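Local structure of transcriptional regulator, marR family, putative (Sulfolobus solfataricus, 3F3X) at residues Y60-T63 and Q64-T68. The protein probably binds DNA as a dimer through winged helix-turn-helix domains and regulates transcription. Residues are numbered along the deposited sequence; the frame is centred on the assembly and turned at random.
Sequences YFVT and QSAIT. With SO4 (sulfate ion), chain B.
Thr-63 OG1 and Ser-65 OG lie 2.6 Å apart in a short hydrogen bond across the start of helix 64-76, either hydroxyl able to give the proton. Thr-63 is the N-cap, and its chi1 of 63° swings OG1 back over the main chain, towards the first turn, 3.0 Å from Ala-66 N. A small hydroxyl residue suits this place, where backbone N-H groups lack helical acceptors. The regular i to i+4 pattern begins at once: Ile-67 N donates to Thr-63 O at 3.0 Å, nearly straight at 161°. The next carbonyl, Gln-64 O, accepts from both N and OG1 of Thr-68, from opposite faces of its plane. Separately, Tyr-60 OH donates to sulfate O2 (2.6 Å); Lys-44 and Arg-59, with Lys-16 and Gln-9 of the second subunit, also bond the ion.

Below the cap, Val-62 CG2 lies against the CG1-CD1 end of Ile-67, a tight 3.3 Å from CD1, the branched side chains crossing at about a right angle, while Ala-66, small enough for close approach, meets Val-62 CB. Phe-61, just after helix 53-60, leaves helical geometry with positive phi, and this turn leads into helix 64-76, by family the probable recognition helix, whose Ile-67 packs back on Leu-56 and Ala-57.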
loop_
_atom_site.group_PDB
_atom_site.type_symbol
_atom_site.label_atom_id
_atom_site.label_comp_id
_atom_site.label_asym_id
_atom_site.label_seq_id
_atom_site.Cartn_x
_atom_site.Cartn_y
_atom_site.Cartn_z
ATOM N N TYR A 60 11.509 2.879 -4.284
ATOM C CA TYR A 60 10.269 2.127 -4.151
ATOM C C TYR A 60 9.862 1.737 -2.738
ATOM O O TYR A 60 8.895 1.004 -2.542
ATOM C CB TYR A 60 10.331 0.904 -5.063
ATOM C CG TYR A 60 10.435 1.331 -6.512
ATOM C CD1 TYR A 60 11.628 1.184 -7.227
ATOM C CD2 TYR A 60 9.374 1.991 -7.129
ATOM C CE1 TYR A 60 11.759 1.697 -8.524
ATOM C CE2 TYR A 60 9.491 2.510 -8.420
ATOM C CZ TYR A 60 10.688 2.362 -9.112
ATOM O OH TYR A 60 10.805 2.895 -10.378
ATOM N N PHE A 61 10.591 2.252 -1.758
ATOM C CA PHE A 61 10.304 1.977 -0.356
ATOM C C PHE A 61 10.183 0.503 0.006
ATOM O O PHE A 61 9.236 0.093 0.676
ATOM C CB PHE A 61 9.032 2.712 0.078
ATOM C CG PHE A 61 9.168 4.210 0.086
ATOM C CD1 PHE A 61 9.186 4.932 -1.103
ATOM C CD2 PHE A 61 9.285 4.903 1.289
ATOM C CE1 PHE A 61 9.317 6.320 -1.099
ATOM C CE2 PHE A 61 9.417 6.296 1.307
ATOM C CZ PHE A 61 9.432 7.004 0.111
ATOM N N VAL A 62 11.140 -0.297 -0.444
ATOM C CA VAL A 62 11.157 -1.712 -0.115
ATOM C C VAL A 62 12.543 -1.985 0.459
ATOM O O VAL A 62 13.469 -1.195 0.268
ATOM C CB VAL A 62 10.920 -2.603 -1.359
ATOM C CG1 VAL A 62 9.503 -2.409 -1.881
ATOM C CG2 VAL A 62 11.925 -2.267 -2.434
ATOM N N THR A 63 12.681 -3.091 1.173
ATOM C CA THR A 63 13.961 -3.445 1.769
ATOM C C THR A 63 14.950 -3.853 0.681
ATOM O O THR A 63 14.548 -4.237 -0.421
ATOM C CB THR A 63 13.792 -4.620 2.739
ATOM O OG1 THR A 63 13.350 -5.772 2.013
ATOM C CG2 THR A 63 12.753 -4.282 3.806
ATOM N N GLN A 64 16.242 -3.762 0.981
ATOM C CA GLN A 64 17.248 -4.156 0.009
ATOM C C GLN A 64 17.104 -5.649 -0.239
ATOM O O GLN A 64 17.435 -6.145 -1.317
ATOM C CB GLN A 64 18.658 -3.835 0.515
ATOM C CG GLN A 64 19.109 -2.410 0.204
ATOM C CD GLN A 64 20.547 -2.143 0.621
ATOM O OE1 GLN A 64 20.861 -2.092 1.812
ATOM N NE2 GLN A 64 21.428 -1.980 -0.360
ATOM N N SER A 65 16.605 -6.362 0.766
ATOM C CA SER A 65 16.405 -7.800 0.640
ATOM C C SER A 65 15.320 -8.044 -0.405
ATOM O O SER A 65 15.423 -8.961 -1.216
ATOM C CB SER A 65 15.982 -8.401 1.984
ATOM O OG SER A 65 14.730 -7.883 2.394
ATOM N N ALA A 66 14.281 -7.217 -0.386
ATOM C CA ALA A 66 13.193 -7.351 -1.348
ATOM C C ALA A 66 13.710 -7.063 -2.758
ATOM O O ALA A 66 13.373 -7.772 -3.706
ATOM C CB ALA A 66 12.055 -6.400 -0.996
ATOM N N ILE A 67 14.528 -6.020 -2.891
ATOM C CA ILE A 67 15.103 -5.661 -4.186
ATOM C C ILE A 67 16.002 -6.791 -4.684
ATOM O O ILE A 67 15.913 -7.199 -5.843
ATOM C CB ILE A 67 15.956 -4.366 -4.090
ATOM C CG1 ILE A 67 15.055 -3.164 -3.801
ATOM C CG2 ILE A 67 16.750 -4.158 -5.388
ATOM C CD1 ILE A 67 14.012 -2.889 -4.883
ATOM N N THR A 68 16.864 -7.296 -3.803
ATOM C CA THR A 68 17.782 -8.373 -4.165
ATOM C C THR A 68 17.038 -9.612 -4.645
ATOM O O THR A 68 17.434 -10.241 -5.630
ATOM C CB THR A 68 18.672 -8.777 -2.976
ATOM O OG1 THR A 68 19.384 -7.630 -2.502
ATOM C CG2 THR A 68 19.674 -9.840 -3.401
HETATM S S SO4 B . 8.120 5.385 -10.510
HETATM O O1 SO4 B . 6.931 4.753 -9.906
HETATM O O2 SO4 B . 8.849 4.394 -11.314
HETATM O O3 SO4 B . 9.005 5.895 -9.442
HETATM O O4 SO4 B . 7.682 6.492 -11.377
#